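Glycoside Hydrolase (Bacteroides uniformis, PDB 5T9X) probably hydrolyses agarose or related red-algal galactans, acting as a family 16 glycoside hydrolase in the agarose-degrading pathway of a human gut bacterium. Local coordinates at residues Met65-Gln70 with Arg335-Val340; Asn172-Ser177 with Leu314-Lys319; Pro212-Leu217 with Trp238-Asn243. All blocks are in the same frame, centred on the assembly; numbering follows the deposited sequence.

Interaction 1 of 3, residues Met65-Gln70 with Arg335-Val340; sequences MKWELQ and RIYKPV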
loop_
_atom_site.group_PDB
_atom_site.type_symbol
_atom_site.label_atom_id
_atom_site.label_comp_id
_atom_site.label_asym_id
_atom_site.label_seq_id
_atom_site.Cartn_x
_atom_site.Cartn_y
_atom_site.Cartn_z
ATOM N N MET A 65 19.052 -12.016 -18.880
ATOM C CA MET A 65 19.060 -11.375 -17.566
ATOM C C MET A 65 18.562 -12.352 -16.511
ATOM O O MET A 65 17.937 -13.348 -16.829
ATOM C CB MET A 65 18.177 -10.120 -17.558
ATOM C CG MET A 65 18.391 -9.154 -18.716
ATOM S SD MET A 65 19.882 -8.170 -18.589
ATOM C CE MET A 65 19.505 -6.961 -17.310
ATOM N N LYS A 66 18.853 -12.046 -15.256
ATOM C CA LYS A 66 18.259 -12.733 -14.124
ATOM C C LYS A 66 17.809 -11.707 -13.055
ATOM O O LYS A 66 18.193 -10.557 -13.095
ATOM C CB LYS A 66 19.266 -13.736 -13.538
ATOM C CG LYS A 66 20.369 -13.073 -12.757
ATOM C CD LYS A 66 21.513 -13.973 -12.367
ATOM C CE LYS A 66 22.557 -13.116 -11.669
ATOM N NZ LYS A 66 23.762 -13.892 -11.304
ATOM N N TRP A 67 17.016 -12.161 -12.096
ATOM C CA TRP A 67 16.528 -11.336 -11.005
ATOM C C TRP A 67 17.530 -11.334 -9.880
ATOM O O TRP A 67 18.048 -12.361 -9.574
ATOM C CB TRP A 67 15.207 -11.891 -10.478
ATOM C CG TRP A 67 14.105 -11.718 -11.435
ATOM C CD1 TRP A 67 13.465 -12.690 -12.140
ATOM C CD2 TRP A 67 13.502 -10.487 -11.801
ATOM N NE1 TRP A 67 12.493 -12.136 -12.936
ATOM C CE2 TRP A 67 12.500 -10.780 -12.753
ATOM C CE3 TRP A 67 13.727 -9.152 -11.434
ATOM C CZ2 TRP A 67 11.716 -9.791 -13.338
ATOM C CZ3 TRP A 67 12.931 -8.167 -11.995
ATOM C CH2 TRP A 67 11.931 -8.493 -12.937
ATOM N N GLU A 68 17.769 -10.186 -9.254
ATOM C CA GLU A 68 18.640 -10.079 -8.117
ATOM C C GLU A 68 17.860 -9.467 -6.940
ATOM O O GLU A 68 17.343 -8.356 -7.016
ATOM C CB GLU A 68 19.848 -9.228 -8.485
ATOM C CG GLU A 68 20.754 -8.828 -7.335
ATOM C CD GLU A 68 21.844 -7.866 -7.791
ATOM O OE1 GLU A 68 22.851 -8.358 -8.391
ATOM O OE2 GLU A 68 21.694 -6.620 -7.565
ATOM N N LEU A 69 17.817 -10.206 -5.841
ATOM C CA LEU A 69 17.155 -9.756 -4.644
ATOM C C LEU A 69 17.869 -8.521 -4.107
ATOM O O LEU A 69 19.084 -8.486 -4.083
ATOM C CB LEU A 69 17.188 -10.866 -3.611
ATOM C CG LEU A 69 16.433 -10.585 -2.325
ATOM C CD1 LEU A 69 14.918 -10.578 -2.557
ATOM C CD2 LEU A 69 16.838 -11.626 -1.300
ATOM N N GLN A 70 17.107 -7.519 -3.683
ATOM C CA GLN A 70 17.661 -6.279 -3.177
ATOM C C GLN A 70 17.617 -6.329 -1.672
ATOM O O GLN A 70 16.720 -6.943 -1.113
ATOM C CB GLN A 70 16.834 -5.096 -3.690
ATOM C CG GLN A 70 16.750 -4.986 -5.202
ATOM C CD GLN A 70 18.111 -4.727 -5.837
ATOM O OE1 GLN A 70 18.657 -3.643 -5.717
ATOM N NE2 GLN A 70 18.649 -5.715 -6.514
ATOM N N ARG A 335 9.343 -8.347 -0.801
ATOM C CA ARG A 335 10.542 -8.678 -1.558
ATOM C C ARG A 335 10.644 -7.843 -2.812
ATOM O O ARG A 335 9.634 -7.484 -3.383
ATOM C CB ARG A 335 10.556 -10.170 -1.882
ATOM C CG ARG A 335 9.533 -10.640 -2.886
ATOM C CD ARG A 335 9.641 -12.136 -3.039
ATOM N NE ARG A 335 8.630 -12.673 -3.942
ATOM C CZ ARG A 335 8.692 -13.853 -4.561
ATOM N NH1 ARG A 335 9.766 -14.636 -4.445
ATOM N NH2 ARG A 335 7.673 -14.262 -5.330
ATOM N N ILE A 336 11.880 -7.575 -3.236
ATOM C CA ILE A 336 12.214 -6.604 -4.276
ATOM C C ILE A 336 13.327 -7.188 -5.124
ATOM O O ILE A 336 14.353 -7.595 -4.581
ATOM C CB ILE A 336 12.736 -5.311 -3.638
ATOM C CG1 ILE A 336 11.759 -4.799 -2.583
ATOM C CG2 ILE A 336 12.961 -4.224 -4.667
ATOM C CD1 ILE A 336 12.214 -3.520 -1.934
ATOM N N TYR A 337 13.133 -7.235 -6.445
ATOM C CA TYR A 337 14.114 -7.768 -7.386
ATOM C C TYR A 337 14.318 -6.770 -8.506
ATOM O O TYR A 337 13.366 -6.101 -8.947
ATOM C CB TYR A 337 13.667 -9.096 -8.036
ATOM C CG TYR A 337 13.402 -10.254 -7.088
ATOM C CD1 TYR A 337 14.380 -11.238 -6.830
ATOM C CD2 TYR A 337 12.163 -10.385 -6.448
ATOM C CE1 TYR A 337 14.130 -12.303 -5.959
ATOM C CE2 TYR A 337 11.918 -11.429 -5.584
ATOM C CZ TYR A 337 12.899 -12.377 -5.349
ATOM O OH TYR A 337 12.630 -13.388 -4.494
ATOM N N LYS A 338 15.561 -6.696 -8.983
ATOM C CA LYS A 338 15.900 -5.957 -10.182
ATOM C C LYS A 338 16.565 -6.905 -11.152
ATOM O O LYS A 338 17.272 -7.823 -10.739
ATOM C CB LYS A 338 16.867 -4.829 -9.875
ATOM C CG LYS A 338 16.368 -3.817 -8.853
ATOM C CD LYS A 338 17.404 -2.696 -8.747
ATOM C CE LYS A 338 16.890 -1.351 -9.230
ATOM N NZ LYS A 338 16.376 -1.192 -10.606
ATOM N N PRO A 339 16.355 -6.680 -12.447
ATOM C CA PRO A 339 17.066 -7.423 -13.474
ATOM C C PRO A 339 18.555 -7.055 -13.583
ATOM O O PRO A 339 18.900 -5.897 -13.523
ATOM C CB PRO A 339 16.315 -7.061 -14.754
ATOM C CG PRO A 339 15.588 -5.816 -14.482
ATOM C CD PRO A 339 15.558 -5.583 -13.002
ATOM N N VAL A 340 19.418 -8.055 -13.685
ATOM C CA VAL A 340 20.867 -7.880 -13.902
ATOM C C VAL A 340 21.345 -8.907 -14.929
ATOM O O VAL A 340 20.632 -9.895 -15.212
ATOM C CB VAL A 340 21.681 -8.040 -12.602
ATOM C CG1 VAL A 340 21.322 -6.937 -11.613
ATOM C CG2 VAL A 340 21.458 -9.398 -11.957
#
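Lys66 and Glu68 each pair with an antiparallel partner, Val340 and Lys338, as strand 65-69 runs at 146° to residues 335-340; four reciprocal backbone bonds, among them Lys66 N to Val340 O at 2.8 Å, join them, and a fifth links Gln70 N to Ile336 O. Trp67, Leu69, Tyr337 and Pro339 share one face of the sheet. There the Trp67 side chain crosses that of Tyr337 at about a right angle, its CE3 lying 3.4 Å from Tyr337 CB, while Trp67 CZ3 is 3.8 Å from Pro339 CD. Proline suits this non-hydrogen-bonded position, where its missing N-H costs no bond to strand 65-69. Leu69 lays CD1 over one face of the Tyr337 ring, a CH-pi contact displaced toward the rim. On the face of the sheet that carries Lys66, Glu68, Lys338 and Val340, Val340 CG2 packs 3.8 Å from Glu68 CB, and the extended Lys66 chain passes the same methyl. Gln70, bent at chi2 (-64°), brings its amide across the Lys338 chain and donates from NE2 to Glu68 O at 3.0 Å. That oxygen is gripped twice, because Lys338 N reaches it from the opposite face of the carbonyl plane. Lys338 NZ continues to the carbonyls of Pro161 and Val159, and Trp67 NE1 to that of Val59; the rings of Trp67 and Tyr257 meet edge-to-face. Strand 329-341 also pairs with strand 162-169, Tyr337 bonding to Tyr163, and thereby attaches strand 65-69 to the antiparallel sheet.

Interaction 2 of 3, residues Asn172-Ser177 with Leu314-Lys319; sequences NSTMAS and LSPTNK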
loop_
_atom_site.group_PDB
_atom_site.type_symbol
_atom_site.label_atom_id
_atom_site.label_comp_id
_atom_site.label_asym_id
_atom_site.label_seq_id
_atom_site.Cartn_x
_atom_site.Cartn_y
_atom_site.Cartn_z
ATOM N N ASN A 172 -9.454 -6.688 8.348
ATOM C CA ASN A 172 -10.914 -6.814 8.371
ATOM C C ASN A 172 -11.514 -5.562 9.040
ATOM O O ASN A 172 -12.038 -5.616 10.141
ATOM C CB ASN A 172 -11.318 -8.098 9.086
ATOM C CG ASN A 172 -12.829 -8.379 9.049
ATOM O OD1 ASN A 172 -13.630 -7.712 8.392
ATOM N ND2 ASN A 172 -13.213 -9.377 9.789
ATOM N N SER A 173 -11.460 -4.460 8.303
ATOM C CA SER A 173 -11.633 -3.119 8.823
ATOM C C SER A 173 -12.137 -2.189 7.728
ATOM O O SER A 173 -11.885 -2.399 6.531
ATOM C CB SER A 173 -10.283 -2.623 9.307
ATOM O OG SER A 173 -10.433 -1.431 10.052
ATOM N N THR A 174 -12.856 -1.146 8.111
ATOM C CA THR A 174 -13.176 -0.102 7.126
ATOM C C THR A 174 -11.945 0.780 6.800
ATOM O O THR A 174 -11.942 1.514 5.831
ATOM C CB THR A 174 -14.358 0.756 7.593
ATOM O OG1 THR A 174 -14.061 1.343 8.865
ATOM C CG2 THR A 174 -15.602 -0.092 7.697
ATOM N N MET A 175 -10.915 0.705 7.624
ATOM C CA MET A 175 -9.617 1.313 7.314
ATOM C C MET A 175 -9.046 0.761 6.015
ATOM O O MET A 175 -9.218 -0.413 5.704
ATOM C CB MET A 175 -8.608 0.981 8.414
ATOM C CG MET A 175 -8.945 1.470 9.823
ATOM S SD MET A 175 -8.745 3.253 9.946
ATOM C CE MET A 175 -6.960 3.374 10.055
ATOM N N ALA A 176 -8.330 1.605 5.286
ATOM C CA ALA A 176 -7.529 1.161 4.157
ATOM C C ALA A 176 -6.297 0.423 4.664
ATOM O O ALA A 176 -5.680 0.864 5.624
ATOM C CB ALA A 176 -7.107 2.346 3.316
ATOM N N SER A 177 -5.977 -0.702 4.028
ATOM C CA SER A 177 -4.681 -1.389 4.187
ATOM C C SER A 177 -3.872 -1.125 2.912
ATOM O O SER A 177 -4.380 -1.371 1.803
ATOM C CB SER A 177 -4.899 -2.885 4.355
ATOM O OG SER A 177 -5.758 -3.185 5.446
ATOM N N LEU A 314 -17.740 5.828 6.999
ATOM C CA LEU A 314 -16.940 4.588 7.012
ATOM C C LEU A 314 -15.688 4.653 7.897
ATOM O O LEU A 314 -14.798 3.810 7.771
ATOM C CB LEU A 314 -16.619 4.137 5.571
ATOM C CG LEU A 314 -17.883 3.597 4.915
ATOM C CD1 LEU A 314 -17.856 3.775 3.421
ATOM C CD2 LEU A 314 -18.073 2.141 5.244
ATOM N N SER A 315 -15.612 5.630 8.800
ATOM C CA SER A 315 -14.584 5.622 9.835
ATOM C C SER A 315 -14.941 4.448 10.763
ATOM O O SER A 315 -16.119 4.133 10.913
ATOM C CB SER A 315 -14.552 6.951 10.575
ATOM O OG SER A 315 -13.535 6.985 11.577
ATOM N N PRO A 316 -13.940 3.735 11.320
ATOM C CA PRO A 316 -14.288 2.627 12.221
ATOM C C PRO A 316 -14.919 3.107 13.523
ATOM O O PRO A 316 -14.444 4.079 14.114
ATOM C CB PRO A 316 -12.948 1.965 12.534
ATOM C CG PRO A 316 -12.015 2.473 11.525
ATOM C CD PRO A 316 -12.494 3.799 11.061
ATOM N N THR A 317 -15.963 2.403 13.962
ATOM C CA THR A 317 -16.670 2.721 15.221
ATOM C C THR A 317 -15.822 2.289 16.405
ATOM O O THR A 317 -14.959 1.417 16.288
ATOM C CB THR A 317 -18.053 2.012 15.308
ATOM O OG1 THR A 317 -17.877 0.586 15.406
ATOM C CG2 THR A 317 -18.915 2.324 14.093
ATOM N N ASN A 318 -16.075 2.878 17.559
ATOM C CA ASN A 318 -15.396 2.442 18.780
ATOM C C ASN A 318 -15.653 0.934 19.066
ATOM O O ASN A 318 -14.758 0.229 19.554
ATOM C CB ASN A 318 -15.822 3.327 19.961
ATOM C CG ASN A 318 -15.287 4.743 19.845
ATOM O OD1 ASN A 318 -14.085 4.947 19.853
ATOM N ND2 ASN A 318 -16.173 5.719 19.739
ATOM N N LYS A 319 -16.861 0.451 18.732
ATOM C CA LYS A 319 -17.228 -0.961 18.940
ATOM C C LYS A 319 -16.356 -1.868 18.050
ATOM O O LYS A 319 -15.717 -2.780 18.568
ATOM C CB LYS A 319 -18.732 -1.193 18.714
ATOM C CG LYS A 319 -19.295 -2.451 19.371
#
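Thr174 supplies the polar link of this contact, donating from OG1 to Leu314 O over 2.8 Å. With chi1 at 57°, OG1 sits between the threonine's own backbone N and carbonyl carbon, and it meets Leu314 O from well above the carbonyl plane, 41° out of it. Thr174 OG1 also lies 3.4 Å from Pro316 N, but a proline nitrogen has no hydrogen to share, and this approach is packing alone. Within residues 172-177, Ser173 OG accepts from Met175 N at 3.3 Å, an ST turn that shapes the chain just before strand 176-182; the hydroxyl also bonds to Asn327.

The apolar contacts flank that bond. Met175, bent at chi2 and chi3, crosses the Pro316 ring at about a right angle, with both CG and SD close to Pro316 CG, the carbon pair CG to CG at 3.7 Å. The Met175 side chain also touches Thr147 and Thr149 of strand 140-154. Thr174 turns its methyl the other way, CG2 coming to 4.1 Å from Leu314 CD2. Threonine thus serves both needs, a hydroxyl for the carbonyl and a methyl for the leucine.

Ser315 O and Pro316 O receive Arg200 and Arg126. Three successive carbonyls of a loop lacking regular secondary structure are therefore satisfied by side chains, which probably fixes its path where strand pairing cannot.

Interaction 3 of 3, residues Pro212-Leu217 with Trp238-Asn243; sequences PDRIHL and WYKDVN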
loop_
_atom_site.group_PDB
_atom_site.type_symbol
_atom_site.label_atom_id
_atom_site.label_comp_id
_atom_site.label_asym_id
_atom_site.label_seq_id
_atom_site.Cartn_x
_atom_site.Cartn_y
_atom_site.Cartn_z
ATOM N N PRO A 212 -14.926 -5.818 -0.099
ATOM C CA PRO A 212 -13.810 -6.666 0.274
ATOM C C PRO A 212 -13.455 -7.747 -0.743
ATOM O O PRO A 212 -12.568 -8.565 -0.474
ATOM C CB PRO A 212 -14.296 -7.289 1.587
ATOM C CG PRO A 212 -15.770 -7.399 1.413
ATOM C CD PRO A 212 -16.153 -6.165 0.652
ATOM N N ASP A 213 -14.162 -7.770 -1.872
ATOM C CA ASP A 213 -13.779 -8.559 -3.050
ATOM C C ASP A 213 -12.848 -7.797 -4.028
ATOM O O ASP A 213 -12.502 -8.336 -5.104
ATOM C CB ASP A 213 -15.035 -9.057 -3.793
ATOM C CG ASP A 213 -15.873 -7.919 -4.404
ATOM O OD1 ASP A 213 -15.939 -6.778 -3.844
ATOM O OD2 ASP A 213 -16.514 -8.179 -5.447
ATOM N N ARG A 214 -12.440 -6.573 -3.661
ATOM C CA ARG A 214 -11.622 -5.717 -4.541
ATOM C C ARG A 214 -10.284 -5.356 -3.946
ATOM O O ARG A 214 -10.149 -5.111 -2.734
ATOM C CB ARG A 214 -12.314 -4.389 -4.875
ATOM C CG ARG A 214 -13.696 -4.511 -5.461
ATOM C CD ARG A 214 -13.716 -4.714 -6.953
ATOM N NE ARG A 214 -15.105 -4.804 -7.383
ATOM C CZ ARG A 214 -15.577 -4.470 -8.583
ATOM N NH1 ARG A 214 -14.780 -4.020 -9.553
ATOM N NH2 ARG A 214 -16.886 -4.597 -8.825
ATOM N N ILE A 215 -9.309 -5.276 -4.842
ATOM C CA ILE A 215 -8.041 -4.600 -4.576
ATOM C C ILE A 215 -7.920 -3.480 -5.612
ATOM O O ILE A 215 -8.129 -3.710 -6.790
ATOM C CB ILE A 215 -6.852 -5.552 -4.728
ATOM C CG1 ILE A 215 -7.063 -6.824 -3.914
ATOM C CG2 ILE A 215 -5.558 -4.869 -4.267
ATOM C CD1 ILE A 215 -6.091 -7.916 -4.308
ATOM N N HIS A 216 -7.592 -2.275 -5.155
ATOM C CA HIS A 216 -7.297 -1.147 -6.040
ATOM C C HIS A 216 -5.849 -1.207 -6.495
ATOM O O HIS A 216 -4.950 -1.100 -5.682
ATOM C CB HIS A 216 -7.548 0.168 -5.301
ATOM C CG HIS A 216 -7.613 1.366 -6.191
ATOM N ND1 HIS A 216 -7.153 2.605 -5.797
ATOM C CD2 HIS A 216 -8.085 1.523 -7.448
ATOM C CE1 HIS A 216 -7.338 3.474 -6.776
ATOM N NE2 HIS A 216 -7.903 2.844 -7.787
ATOM N N LEU A 217 -5.659 -1.389 -7.794
ATOM C CA LEU A 217 -4.367 -1.426 -8.442
ATOM C C LEU A 217 -4.243 -0.146 -9.272
ATOM O O LEU A 217 -4.902 0.009 -10.300
ATOM C CB LEU A 217 -4.298 -2.617 -9.369
ATOM C CG LEU A 217 -4.630 -3.964 -8.754
ATOM C CD1 LEU A 217 -4.779 -4.993 -9.852
ATOM C CD2 LEU A 217 -3.558 -4.413 -7.759
ATOM N N TRP A 238 -10.084 -1.514 -10.254
ATOM C CA TRP A 238 -10.600 -2.165 -9.044
ATOM C C TRP A 238 -10.749 -3.658 -9.306
ATOM O O TRP A 238 -11.774 -4.103 -9.808
ATOM C CB TRP A 238 -11.899 -1.524 -8.553
ATOM C CG TRP A 238 -11.690 -0.157 -7.999
ATOM C CD1 TRP A 238 -11.663 0.986 -8.706
ATOM C CD2 TRP A 238 -11.440 0.199 -6.643
ATOM N NE1 TRP A 238 -11.440 2.059 -7.872
ATOM C CE2 TRP A 238 -11.287 1.599 -6.602
ATOM C CE3 TRP A 238 -11.331 -0.523 -5.464
ATOM C CZ2 TRP A 238 -11.044 2.299 -5.431
ATOM C CZ3 TRP A 238 -11.085 0.159 -4.290
ATOM C CH2 TRP A 238 -10.947 1.571 -4.281
ATOM N N TYR A 239 -9.693 -4.401 -8.949
ATOM C CA TYR A 239 -9.536 -5.792 -9.305
ATOM C C TYR A 239 -10.403 -6.711 -8.475
ATOM O O TYR A 239 -10.356 -6.699 -7.265
ATOM C CB TYR A 239 -8.070 -6.254 -9.172
ATOM C CG TYR A 239 -7.907 -7.684 -9.601
ATOM C CD1 TYR A 239 -8.128 -8.045 -10.929
ATOM C CD2 TYR A 239 -7.619 -8.684 -8.681
ATOM C CE1 TYR A 239 -8.043 -9.368 -11.345
ATOM C CE2 TYR A 239 -7.523 -10.015 -9.072
ATOM C CZ TYR A 239 -7.742 -10.356 -10.416
ATOM O OH TYR A 239 -7.645 -11.669 -10.835
ATOM N N LYS A 240 -11.151 -7.539 -9.176
ATOM C CA LYS A 240 -12.007 -8.573 -8.611
ATOM C C LYS A 240 -11.627 -9.812 -9.389
ATOM O O LYS A 240 -11.493 -9.714 -10.602
ATOM C CB LYS A 240 -13.443 -8.191 -8.942
ATOM C CG LYS A 240 -14.534 -8.876 -8.172
ATOM C CD LYS A 240 -15.833 -8.933 -8.994
ATOM C CE LYS A 240 -16.293 -7.561 -9.492
ATOM N NZ LYS A 240 -17.281 -7.527 -10.619
ATOM N N ASP A 241 -11.400 -10.945 -8.728
ATOM C CA ASP A 241 -11.226 -12.213 -9.485
ATOM C C ASP A 241 -12.558 -12.906 -9.768
ATOM O O ASP A 241 -13.612 -12.554 -9.202
ATOM C CB ASP A 241 -10.147 -13.171 -8.900
ATOM C CG ASP A 241 -10.558 -13.895 -7.599
ATOM O OD1 ASP A 241 -11.714 -13.758 -7.077
ATOM O OD2 ASP A 241 -9.647 -14.601 -7.078
ATOM N N VAL A 242 -12.487 -13.869 -10.672
ATOM C CA VAL A 242 -13.672 -14.571 -11.148
ATOM C C VAL A 242 -14.440 -15.357 -10.062
ATOM O O VAL A 242 -15.649 -15.466 -10.145
ATOM C CB VAL A 242 -13.337 -15.443 -12.380
ATOM C CG1 VAL A 242 -12.197 -16.423 -12.073
ATOM C CG2 VAL A 242 -14.596 -16.150 -12.873
ATOM N N ASN A 243 -13.743 -15.818 -9.024
ATOM C CA ASN A 243 -14.338 -16.590 -7.909
ATOM C C ASN A 243 -14.949 -15.750 -6.813
ATOM O O ASN A 243 -15.532 -16.299 -5.911
ATOM C CB ASN A 243 -13.283 -17.474 -7.233
ATOM C CG ASN A 243 -12.492 -18.299 -8.231
ATOM O OD1 ASN A 243 -11.428 -17.864 -8.714
ATOM N ND2 ASN A 243 -13.026 -19.475 -8.588
HETATM O O HOH W 1 -12.268 -11.034 -5.626
#
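The indole of Trp238 overlaps the imidazole of His216 in an offset stack, the centroid of its six-membered ring 4.1 Å from that of the histidine and the planes 15° apart. The pair belongs to an antiparallel beta hairpin, strands 215-224 and 227-239, and sits at a non-hydrogen-bonded position where the two strands turn their side chains to the same face. His216 CB adds a CH-pi contact, 3.7 Å from the centroid of the six-membered ring of Trp238, over its face. The broad indole also stacks with Tyr210, and His216 ND1 bonds to Glu194, which ends a sequence of the E-x-D-x-x-E form found at family 16 active sites; the stack therefore probably borders the substrate cleft. With an alanine in place of Trp238, His216 would probably lose the flat surface that restrains its rotation, leaving a gap beside Tyr210.

Next along, Ile215 and Tyr239 form a hydrogen-bonded pair, Tyr239 N to Ile215 O measuring 2.8 Å. Leu217 CD1 packs 3.6 Å from Tyr239 CB, the two side chains lying side by side and both touching Val273. Arg214, bent at chi2 (-85°), reaches back to donate from NH1 to Trp238 O at 3.0 Å, the oxygen near the guanidinium plane. Lys240 lays its CE over one face of that group, bringing NZ to 3.5 Å from Arg214 NH2; the carboxylate of Asp213, alongside the lysine chain, may partly offset these like charges. A water completes the join, its oxygen 2.8 Å from Asp213 O and accepting from Asp241 N at 3.2 Å.

Overall arrangement
From the N terminus, strand 65-69 comes first, and its partner is reached only at strand 329-341, near the end of the chain; interaction 1 thus closes a loop that holds both others. Inside it, residues 172-177 wait for residues 314-319, so interaction 2 closes a second, shorter loop. Interaction 3 lies within that one, joining the outer ends of a hairpin, where residues 212-217 and 238-243 are 21 residues apart. None cross. Interaction 1 belongs to the antiparallel sheet, while interactions 2 and 3 both reach the mixed sheet, their centres 19 Å apart. Interactions 1 and 2 lie on opposite sides of the chain's centre, in a two-sheet fold consistent with the beta jelly roll of family 16.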